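Local coordinates for agrin (Gallus gallus, PDB 1PZ7), which is a basal lamina protein that promotes acetylcholine receptor clustering at the neuromuscular junction, its function being modulated by alternative splicing and calcium binding, at residues I15-H26 against L188-L199; A79-M90 against L164-F172. All coordinates share one frame; numbering follows the deposited sequence.

Both contacts involve the six-stranded sheet of this laminin G domain, but at different places. Interaction 1 lies at its border, where outermost strand 23-26 meets the late loop 188-199; strand 15-18 belongs to the other sheet, so the same loop runs past parts of both. It is partly buried, and five direct hydrogen bonds plus several waters carry it. Interaction 2 is more deeply buried: the 3-10 turn of 164-172 packs on the hairpin formed by strands 77-83 and 86-92, mostly through apolar groups and one water. The centres are 18 Å apart, yet the two contacts touch where Phe17 CB packs 3.3 Å from Phe172 O.

Interaction 1 of 2, residues I15-H26 against L188-L199; sequences IAFDGRTYMEYH and LVEDALNNPTIL
Asn194 grips the backbone of Tyr22 and Glu24 with both ends of its amide. ND2 donates to Tyr22 O at 2.7 Å, nearly within the amide plane, while OD1 accepts from Glu24 N at 2.9 Å; this second donor stands 60° out of the plane of the side-chain carbonyl, so it does not sit on a lone pair. With chi1 at 61°, CG lies between backbone N and carbonyl carbon, a position from which the amide reaches both backbone atoms. Next door, Leu193 N donates to Glu24 O at 2.9 Å. At the start of the loop, Tyr25 OH donates to Leu188 O at 2.7 Å, in the carbonyl plane and on a lone pair.

Strand 23-26 is the outermost of its sheet in the laminin G β-sandwich. Met23 and Tyr25 bond through their backbones to Leu152 and Leu150, and the loop takes up the outward-facing N and O of Glu24. Ala16 N, in the other sheet, meets Leu199 O at 2.8 Å with an N-H...O angle of 172°, two residues before Cys201, which is disulfide-linked to Cys175. One water accepts from Leu199 N and also bonds Ala16 O.

Apolar contacts lie between these bonds. The edge of the Tyr25 ring meets Asp191 CB, 3.6 Å from CD2. Met23 CG, anti to its carbonyl carbon, lies 3.7 Å from Pro196 CG, and the two side chains cross at about a right angle. Ile15 slides alongside Leu188 and reaches Val189 CG2 with CD1 (3.6 Å).

Interaction 2 of 2, residues A79-M90 against L164-F172; sequences ALAIVDGFVQMM and LPKAYSTGF
Tyr168 is tied to Ala79 and Gln88 by a water that makes three hydrogen bonds. It accepts from Tyr168 OH over a short 2.5 Å and donates to Ala79 O at 2.6 Å and to Gln88 O at 2.7 Å. Both carbonyls already take a cross-strand bond, from Met90 N and Ala81 N respectively, so the water adds a second donor to each.

These strands form a β-hairpin closed by a type I' turn from Val83 to Phe86, with Gly85 at a backbone conformation that suits glycine. The CB atoms of Ala79, Ala81 and Val83 point to the 3-10 segment 166-169, which packs on this part of the sheet, while Leu80 packs on Leu54 of the other sheet.

With CG anti to its own carbonyl carbon (chi1 -67°), Tyr168 sends its ring over the hairpin. Ala81 CB sits over one face, 3.8 Å from the ring centroid and 24° off the normal, a CH-pi contact; Ala79 CB lies at the edge. Met90 SD approaches obliquely, 4.7 Å from the centroid, as a Met-aromatic contact. The extended Met90 chain continues to Leu164, where Met90 CE and Leu164 CD2 are tightly packed at 3.5 Å. Val83 CG2 fits against Ala167 CB at 3.7 Å, and Ile82 CD1 meets the edge of the Phe172 ring.

The small side chain of Ala81 lets the ring face lie close to the strand, while the hydroxyl donates to a water whose own two protons are spent on backbone carbonyls: a polar end is thus satisfied within largely apolar packing, and the water probably fixes the direction of the hydroxyl.

Interaction 1 of 2, residues I15-H26 against L188-L199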
loop_
_atom_site.group_PDB
_atom_site.type_symbol
_atom_site.label_atom_id
_atom_site.label_comp_id
_atom_site.label_asym_id
_atom_site.label_seq_id
_atom_site.Cartn_x
_atom_site.Cartn_y
_atom_site.Cartn_z
ATOM N N ILE A 15 -8.997 9.790 -7.140
ATOM C CA ILE A 15 -9.749 9.907 -5.898
ATOM C C ILE A 15 -8.955 10.681 -4.850
ATOM O O ILE A 15 -7.748 10.495 -4.709
ATOM C CB ILE A 15 -10.112 8.498 -5.386
ATOM C CG1 ILE A 15 -11.005 7.777 -6.406
ATOM C CG2 ILE A 15 -10.787 8.572 -4.029
ATOM C CD1 ILE A 15 -12.284 8.510 -6.748
ATOM N N ALA A 16 -9.651 11.548 -4.120
ATOM C CA ALA A 16 -9.036 12.391 -3.106
ATOM C C ALA A 16 -9.148 11.756 -1.731
ATOM O O ALA A 16 -10.158 11.129 -1.408
ATOM C CB ALA A 16 -9.684 13.762 -3.096
ATOM N N PHE A 17 -8.100 11.944 -0.935
ATOM C CA PHE A 17 -8.014 11.434 0.425
ATOM C C PHE A 17 -7.765 12.624 1.341
ATOM O O PHE A 17 -6.833 13.396 1.116
ATOM C CB PHE A 17 -6.882 10.408 0.527
ATOM C CG PHE A 17 -7.160 9.145 -0.232
ATOM C CD1 PHE A 17 -7.557 7.998 0.433
ATOM C CD2 PHE A 17 -7.070 9.115 -1.614
ATOM C CE1 PHE A 17 -7.838 6.846 -0.269
ATOM C CE2 PHE A 17 -7.351 7.966 -2.311
ATOM C CZ PHE A 17 -7.736 6.831 -1.639
ATOM N N ASP A 18 -8.605 12.785 2.359
ATOM C CA ASP A 18 -8.529 13.964 3.220
ATOM C C ASP A 18 -7.868 13.732 4.575
ATOM O O ASP A 18 -7.848 14.632 5.408
ATOM C CB ASP A 18 -9.928 14.545 3.427
ATOM C CG ASP A 18 -10.821 13.651 4.270
ATOM O OD1 ASP A 18 -11.993 14.027 4.483
ATOM O OD2 ASP A 18 -10.438 12.572 4.767
ATOM N N GLY A 19 -7.325 12.542 4.796
ATOM C CA GLY A 19 -6.700 12.224 6.071
ATOM C C GLY A 19 -7.518 11.248 6.899
ATOM O O GLY A 19 -6.972 10.550 7.756
ATOM N N ARG A 20 -8.828 11.221 6.668
ATOM C CA ARG A 20 -9.711 10.265 7.332
ATOM C C ARG A 20 -10.228 9.249 6.327
ATOM O O ARG A 20 -10.888 8.276 6.697
ATOM C CB ARG A 20 -10.912 10.973 7.941
ATOM C CG ARG A 20 -10.599 11.922 9.053
ATOM C CD ARG A 20 -11.796 12.773 9.409
ATOM N NE ARG A 20 -12.196 13.602 8.272
ATOM C CZ ARG A 20 -13.403 14.124 8.095
ATOM N NH1 ARG A 20 -14.375 13.913 8.976
ATOM N NH2 ARG A 20 -13.641 14.863 7.023
ATOM N N THR A 21 -9.958 9.502 5.053
ATOM C CA THR A 21 -10.408 8.640 3.974
ATOM C C THR A 21 -9.584 7.384 3.898
ATOM O O THR A 21 -8.365 7.437 3.800
ATOM C CB THR A 21 -10.237 9.347 2.620
ATOM O OG1 THR A 21 -10.790 10.665 2.666
ATOM C CG2 THR A 21 -11.021 8.620 1.521
ATOM N N TYR A 22 -10.243 6.243 3.922
ATOM C CA TYR A 22 -9.535 5.011 3.673
ATOM C C TYR A 22 -10.523 4.007 3.115
ATOM O O TYR A 22 -11.674 3.932 3.554
ATOM C CB TYR A 22 -8.802 4.509 4.915
ATOM C CG TYR A 22 -9.701 4.116 6.051
ATOM C CD1 TYR A 22 -10.330 5.070 6.833
ATOM C CD2 TYR A 22 -9.920 2.786 6.346
ATOM C CE1 TYR A 22 -11.156 4.701 7.882
ATOM C CE2 TYR A 22 -10.738 2.408 7.387
ATOM C CZ TYR A 22 -11.353 3.362 8.151
ATOM O OH TYR A 22 -12.166 2.963 9.185
ATOM N N MET A 23 -10.080 3.285 2.096
ATOM C CA MET A 23 -10.924 2.315 1.422
ATOM C C MET A 23 -10.438 0.928 1.666
ATOM O O MET A 23 -9.239 0.665 1.623
ATOM C CB MET A 23 -10.914 2.507 -0.086
ATOM C CG MET A 23 -11.749 3.622 -0.556
ATOM S SD MET A 23 -10.847 5.091 -0.267
ATOM C CE MET A 23 -11.027 5.842 -1.814
ATOM N N GLU A 24 -11.386 0.034 1.885
ATOM C CA GLU A 24 -11.089 -1.362 2.085
ATOM C C GLU A 24 -11.415 -2.116 0.811
ATOM O O GLU A 24 -12.457 -1.885 0.194
ATOM C CB GLU A 24 -11.937 -1.917 3.215
ATOM C CG GLU A 24 -11.664 -3.376 3.510
ATOM C CD GLU A 24 -12.652 -3.956 4.496
ATOM O OE1 GLU A 24 -12.450 -5.115 4.916
ATOM O OE2 GLU A 24 -13.626 -3.255 4.846
ATOM N N TYR A 25 -10.527 -3.023 0.429
ATOM C CA TYR A 25 -10.731 -3.869 -0.734
ATOM C C TYR A 25 -10.392 -5.296 -0.339
ATOM O O TYR A 25 -9.796 -5.528 0.712
ATOM C CB TYR A 25 -9.836 -3.415 -1.894
ATOM C CG TYR A 25 -10.040 -1.970 -2.281
ATOM C CD1 TYR A 25 -9.332 -0.958 -1.653
ATOM C CD2 TYR A 25 -10.951 -1.615 -3.264
ATOM C CE1 TYR A 25 -9.522 0.362 -1.996
ATOM C CE2 TYR A 25 -11.147 -0.292 -3.616
ATOM C CZ TYR A 25 -10.428 0.693 -2.982
ATOM O OH TYR A 25 -10.636 2.010 -3.332
ATOM N N HIS A 26 -10.798 -6.254 -1.163
ATOM C CA HIS A 26 -10.446 -7.647 -0.935
ATOM C C HIS A 26 -9.832 -8.197 -2.219
ATOM O O HIS A 26 -10.320 -7.902 -3.311
ATOM C CB HIS A 26 -11.683 -8.455 -0.539
ATOM C CG HIS A 26 -11.431 -9.926 -0.403
ATOM N ND1 HIS A 26 -11.323 -10.768 -1.490
ATOM C CD2 HIS A 26 -11.283 -10.707 0.692
ATOM C CE1 HIS A 26 -11.113 -12.001 -1.071
ATOM N NE2 HIS A 26 -11.083 -11.993 0.249
ATOM N N LEU A 188 -11.424 1.818 -7.764
ATOM C CA LEU A 188 -11.372 2.495 -6.468
ATOM C C LEU A 188 -12.734 2.799 -5.863
ATOM O O LEU A 188 -12.956 2.559 -4.677
ATOM C CB LEU A 188 -10.540 3.774 -6.568
ATOM C CG LEU A 188 -9.069 3.558 -6.931
ATOM C CD1 LEU A 188 -8.368 4.900 -7.037
ATOM C CD2 LEU A 188 -8.351 2.648 -5.932
ATOM N N VAL A 189 -13.640 3.322 -6.674
ATOM C CA VAL A 189 -14.971 3.670 -6.201
ATOM C C VAL A 189 -15.867 2.438 -6.075
ATOM O O VAL A 189 -16.420 2.172 -5.009
ATOM C CB VAL A 189 -15.629 4.714 -7.134
ATOM C CG1 VAL A 189 -17.092 4.927 -6.778
ATOM C CG2 VAL A 189 -14.870 6.032 -7.067
ATOM N N GLU A 190 -15.987 1.675 -7.157
ATOM C CA GLU A 190 -16.908 0.539 -7.195
ATOM C C GLU A 190 -16.451 -0.697 -6.401
ATOM O O GLU A 190 -17.301 -1.461 -5.920
ATOM C CB GLU A 190 -17.205 0.159 -8.652
ATOM C CG GLU A 190 -17.800 1.292 -9.482
ATOM C CD GLU A 190 -19.195 1.692 -9.039
ATOM O OE1 GLU A 190 -19.575 2.866 -9.252
ATOM O OE2 GLU A 190 -19.919 0.838 -8.482
ATOM N N ASP A 191 -15.139 -0.901 -6.282
ATOM C CA ASP A 191 -14.580 -2.051 -5.554
ATOM C C ASP A 191 -14.539 -1.850 -4.027
ATOM O O ASP A 191 -14.394 -2.818 -3.282
ATOM C CB ASP A 191 -13.155 -2.381 -6.043
ATOM C CG ASP A 191 -13.123 -3.058 -7.413
ATOM O OD1 ASP A 191 -11.993 -3.292 -7.914
ATOM O OD2 ASP A 191 -14.144 -3.396 -8.057
ATOM N N ALA A 192 -14.638 -0.604 -3.564
ATOM C CA ALA A 192 -14.567 -0.302 -2.127
ATOM C C ALA A 192 -15.676 -1.002 -1.334
ATOM O O ALA A 192 -16.833 -1.018 -1.751
ATOM C CB ALA A 192 -14.624 1.201 -1.906
ATOM N N LEU A 193 -15.319 -1.551 -0.176
ATOM C CA LEU A 193 -16.246 -2.346 0.628
ATOM C C LEU A 193 -16.748 -1.677 1.910
ATOM O O LEU A 193 -17.701 -2.166 2.525
ATOM C CB LEU A 193 -15.574 -3.667 1.010
ATOM C CG LEU A 193 -15.039 -4.521 -0.144
ATOM C CD1 LEU A 193 -14.192 -5.658 0.407
ATOM C CD2 LEU A 193 -16.173 -5.054 -1.010
ATOM N N ASN A 194 -16.131 -0.567 2.305
ATOM C CA ASN A 194 -16.466 0.083 3.572
ATOM C C ASN A 194 -17.266 1.375 3.438
ATOM O O ASN A 194 -17.268 2.200 4.352
ATOM C CB ASN A 194 -15.189 0.377 4.355
ATOM C CG ASN A 194 -14.260 1.304 3.608
ATOM O OD1 ASN A 194 -13.994 1.107 2.421
ATOM N ND2 ASN A 194 -13.760 2.325 4.294
ATOM N N ASN A 195 -17.944 1.552 2.310
ATOM C CA ASN A 195 -18.767 2.739 2.097
ATOM C C ASN A 195 -18.063 4.025 2.540
ATOM O O ASN A 195 -18.526 4.726 3.443
ATOM C CB ASN A 195 -20.102 2.588 2.838
ATOM C CG ASN A 195 -21.172 3.537 2.326
ATOM O OD1 ASN A 195 -21.010 4.756 2.359
ATOM N ND2 ASN A 195 -22.280 2.979 1.853
ATOM N N PRO A 196 -16.940 4.341 1.909
ATOM C CA PRO A 196 -16.207 5.562 2.241
ATOM C C PRO A 196 -16.855 6.785 1.603
ATOM O O PRO A 196 -17.680 6.633 0.703
ATOM C CB PRO A 196 -14.837 5.289 1.623
ATOM C CG PRO A 196 -15.200 4.565 0.377
ATOM C CD PRO A 196 -16.257 3.579 0.846
ATOM N N THR A 197 -16.503 7.975 2.079
ATOM C CA THR A 197 -17.004 9.205 1.485
ATOM C C THR A 197 -16.157 9.488 0.251
ATOM O O THR A 197 -14.952 9.723 0.361
ATOM C CB THR A 197 -16.919 10.367 2.484
ATOM O OG1 THR A 197 -17.822 10.140 3.577
ATOM C CG2 THR A 197 -17.423 11.660 1.862
ATOM N N ILE A 198 -16.783 9.457 -0.920
ATOM C CA ILE A 198 -16.061 9.633 -2.178
ATOM C C ILE A 198 -15.902 11.088 -2.593
ATOM O O ILE A 198 -16.876 11.820 -2.736
ATOM C CB ILE A 198 -16.761 8.866 -3.314
ATOM C CG1 ILE A 198 -16.857 7.375 -2.979
ATOM C CG2 ILE A 198 -16.017 9.077 -4.633
ATOM C CD1 ILE A 198 -15.522 6.703 -2.743
ATOM N N LEU A 199 -14.654 11.488 -2.792
ATOM C CA LEU A 199 -14.338 12.823 -3.260
ATOM C C LEU A 199 -13.336 12.660 -4.385
ATOM O O LEU A 199 -12.452 11.811 -4.314
ATOM C CB LEU A 199 -13.729 13.673 -2.147
ATOM C CG LEU A 199 -14.659 14.194 -1.048
ATOM C CD1 LEU A 199 -15.062 13.084 -0.107
ATOM C CD2 LEU A 199 -13.978 15.297 -0.266
HETATM O O HOH W 1 -12.629 9.788 -1.565
HETATM O O HOH W 2 -13.428 10.217 2.766
HETATM O O HOH W 3 -14.300 2.202 7.218
HETATM O O HOH W 4 -16.642 -4.131 4.562
HETATM O O HOH W 5 -12.865 -5.132 -3.259
#

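Interaction 2 of 2, residues A79-M90 against L164-F172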
loop_
_atom_site.group_PDB
_atom_site.type_symbol
_atom_site.label_atom_id
_atom_site.label_comp_id
_atom_site.label_asym_id
_atom_site.label_seq_id
_atom_site.Cartn_x
_atom_site.Cartn_y
_atom_site.Cartn_z
ATOM N N ALA A 79 3.258 -2.951 3.365
ATOM C CA ALA A 79 2.665 -1.630 3.323
ATOM C C ALA A 79 3.548 -0.626 2.613
ATOM O O ALA A 79 4.772 -0.773 2.584
ATOM C CB ALA A 79 2.386 -1.150 4.734
ATOM N N LEU A 80 2.901 0.386 2.041
ATOM C CA LEU A 80 3.570 1.532 1.440
ATOM C C LEU A 80 3.180 2.749 2.260
ATOM O O LEU A 80 2.008 2.926 2.599
ATOM C CB LEU A 80 3.126 1.735 -0.005
ATOM C CG LEU A 80 3.438 0.579 -0.949
ATOM C CD1 LEU A 80 2.897 0.851 -2.340
ATOM C CD2 LEU A 80 4.935 0.326 -0.991
ATOM N N ALA A 81 4.149 3.594 2.576
ATOM C CA ALA A 81 3.878 4.781 3.369
ATOM C C ALA A 81 4.858 5.864 2.999
ATOM O O ALA A 81 5.944 5.576 2.514
ATOM C CB ALA A 81 4.006 4.465 4.849
ATOM N N ILE A 82 4.464 7.107 3.229
ATOM C CA ILE A 82 5.369 8.229 3.078
ATOM C C ILE A 82 5.926 8.450 4.472
ATOM O O ILE A 82 5.166 8.696 5.403
ATOM C CB ILE A 82 4.623 9.479 2.592
ATOM C CG1 ILE A 82 3.932 9.214 1.248
ATOM C CG2 ILE A 82 5.591 10.651 2.473
ATOM C CD1 ILE A 82 3.032 10.356 0.784
ATOM N N VAL A 83 7.236 8.316 4.620
ATOM C CA VAL A 83 7.881 8.488 5.911
ATOM C C VAL A 83 8.966 9.530 5.753
ATOM O O VAL A 83 9.926 9.331 5.009
ATOM C CB VAL A 83 8.499 7.175 6.414
ATOM C CG1 VAL A 83 9.247 7.401 7.720
ATOM C CG2 VAL A 83 7.422 6.112 6.575
ATOM N N ASP A 84 8.812 10.643 6.458
ATOM C CA ASP A 84 9.761 11.743 6.374
ATOM C C ASP A 84 10.010 12.173 4.924
ATOM O O ASP A 84 11.146 12.451 4.536
ATOM C CB ASP A 84 11.085 11.364 7.056
ATOM C CG ASP A 84 10.930 11.098 8.545
ATOM O OD1 ASP A 84 10.050 11.705 9.183
ATOM O OD2 ASP A 84 11.663 10.299 9.169
ATOM N N GLY A 85 8.947 12.226 4.127
ATOM C CA GLY A 85 9.028 12.736 2.767
ATOM C C GLY A 85 9.386 11.769 1.654
ATOM O O GLY A 85 9.463 12.173 0.490
ATOM N N PHE A 86 9.599 10.504 1.997
ATOM C CA PHE A 86 9.962 9.505 1.004
ATOM C C PHE A 86 9.086 8.272 1.123
ATOM O O PHE A 86 8.751 7.831 2.222
ATOM C CB PHE A 86 11.431 9.113 1.163
ATOM C CG PHE A 86 12.391 10.232 0.863
ATOM C CD1 PHE A 86 12.843 11.065 1.874
ATOM C CD2 PHE A 86 12.831 10.458 -0.433
ATOM C CE1 PHE A 86 13.718 12.099 1.601
ATOM C CE2 PHE A 86 13.713 11.489 -0.710
ATOM C CZ PHE A 86 14.153 12.309 0.306
ATOM N N VAL A 87 8.708 7.716 -0.016
ATOM C CA VAL A 87 7.935 6.496 0.011
ATOM C C VAL A 87 8.841 5.364 0.462
ATOM O O VAL A 87 10.010 5.280 0.073
ATOM C CB VAL A 87 7.368 6.141 -1.375
ATOM C CG1 VAL A 87 6.639 4.795 -1.335
ATOM C CG2 VAL A 87 6.432 7.232 -1.866
ATOM N N GLN A 88 8.306 4.502 1.315
ATOM C CA GLN A 88 9.026 3.309 1.688
ATOM C C GLN A 88 8.070 2.137 1.752
ATOM O O GLN A 88 6.873 2.299 2.006
ATOM C CB GLN A 88 9.775 3.487 3.003
ATOM C CG GLN A 88 8.914 3.644 4.229
ATOM C CD GLN A 88 9.751 3.715 5.493
ATOM O OE1 GLN A 88 9.426 3.081 6.501
ATOM N NE2 GLN A 88 10.836 4.473 5.439
ATOM N N MET A 89 8.608 0.960 1.483
ATOM C CA MET A 89 7.862 -0.274 1.582
ATOM C C MET A 89 8.397 -1.023 2.783
ATOM O O MET A 89 9.599 -1.025 3.048
ATOM C CB MET A 89 8.026 -1.108 0.323
ATOM C CG MET A 89 7.286 -2.421 0.389
ATOM S SD MET A 89 7.133 -3.256 -1.192
ATOM C CE MET A 89 8.838 -3.512 -1.597
ATOM N N MET A 90 7.493 -1.653 3.515
ATOM C CA MET A 90 7.848 -2.410 4.690
ATOM C C MET A 90 7.018 -3.676 4.695
ATOM O O MET A 90 5.838 -3.638 4.380
ATOM C CB MET A 90 7.543 -1.569 5.929
ATOM C CG MET A 90 7.888 -2.191 7.235
ATOM S SD MET A 90 7.772 -0.929 8.528
ATOM C CE MET A 90 8.856 -1.627 9.707
ATOM N N LEU A 164 5.390 1.008 14.740
ATOM C CA LEU A 164 5.938 1.606 13.525
ATOM C C LEU A 164 6.072 3.126 13.590
ATOM O O LEU A 164 5.524 3.770 14.478
ATOM C CB LEU A 164 5.029 1.252 12.347
ATOM C CG LEU A 164 4.792 -0.238 12.110
ATOM C CD1 LEU A 164 3.714 -0.428 11.070
ATOM C CD2 LEU A 164 6.060 -0.915 11.673
ATOM N N PRO A 165 6.805 3.700 12.638
ATOM C CA PRO A 165 6.878 5.157 12.525
ATOM C C PRO A 165 5.474 5.768 12.470
ATOM O O PRO A 165 4.542 5.143 11.959
ATOM C CB PRO A 165 7.625 5.368 11.206
ATOM C CG PRO A 165 8.462 4.155 11.058
ATOM C CD PRO A 165 7.637 3.032 11.623
ATOM N N LYS A 166 5.339 6.983 12.983
ATOM C CA LYS A 166 4.044 7.655 13.065
ATOM C C LYS A 166 3.299 7.720 11.739
ATOM O O LYS A 166 2.072 7.753 11.717
ATOM C CB LYS A 166 4.210 9.064 13.643
ATOM C CG LYS A 166 4.090 9.125 15.144
ATOM C CD LYS A 166 2.692 8.734 15.600
ATOM C CE LYS A 166 2.564 8.759 17.102
ATOM N NZ LYS A 166 1.214 8.300 17.541
ATOM N N ALA A 167 4.035 7.735 10.636
ATOM C CA ALA A 167 3.413 7.810 9.316
ATOM C C ALA A 167 2.380 6.711 9.100
ATOM O O ALA A 167 1.370 6.913 8.422
ATOM C CB ALA A 167 4.480 7.730 8.236
ATOM N N TYR A 168 2.625 5.541 9.676
ATOM C CA TYR A 168 1.721 4.409 9.491
ATOM C C TYR A 168 0.365 4.590 10.190
ATOM O O TYR A 168 -0.596 3.892 9.854
ATOM C CB TYR A 168 2.418 3.115 9.913
ATOM C CG TYR A 168 3.550 2.783 8.975
ATOM C CD1 TYR A 168 4.810 3.340 9.156
ATOM C CD2 TYR A 168 3.351 1.956 7.882
ATOM C CE1 TYR A 168 5.843 3.059 8.286
ATOM C CE2 TYR A 168 4.372 1.670 7.007
ATOM C CZ TYR A 168 5.625 2.225 7.210
ATOM O OH TYR A 168 6.644 1.944 6.333
ATOM N N SER A 169 0.280 5.537 11.124
ATOM C CA SER A 169 -0.975 5.832 11.820
ATOM C C SER A 169 -1.562 7.144 11.319
ATOM O O SER A 169 -2.517 7.671 11.886
ATOM C CB SER A 169 -0.746 5.936 13.328
ATOM O OG SER A 169 -0.153 4.756 13.838
ATOM N N THR A 170 -0.973 7.668 10.252
ATOM C CA THR A 170 -1.368 8.940 9.686
ATOM C C THR A 170 -2.113 8.733 8.380
ATOM O O THR A 170 -1.587 8.139 7.454
ATOM C CB THR A 170 -0.111 9.782 9.423
ATOM O OG1 THR A 170 0.629 9.946 10.644
ATOM C CG2 THR A 170 -0.477 11.195 8.990
ATOM N N GLY A 171 -3.340 9.228 8.303
ATOM C CA GLY A 171 -4.115 9.108 7.085
ATOM C C GLY A 171 -3.471 9.874 5.948
ATOM O O GLY A 171 -2.971 10.977 6.141
ATOM N N PHE A 172 -3.470 9.277 4.764
ATOM C CA PHE A 172 -2.910 9.912 3.585
ATOM C C PHE A 172 -3.748 11.113 3.176
ATOM O O PHE A 172 -4.975 11.045 3.159
ATOM C CB PHE A 172 -2.881 8.919 2.428
ATOM C CG PHE A 172 -2.424 9.509 1.128
ATOM C CD1 PHE A 172 -3.291 9.602 0.058
ATOM C CD2 PHE A 172 -1.124 9.949 0.964
ATOM C CE1 PHE A 172 -2.876 10.134 -1.151
ATOM C CE2 PHE A 172 -0.702 10.486 -0.240
ATOM C CZ PHE A 172 -1.583 10.576 -1.300
HETATM O O HOH W 6 5.727 1.129 4.098
#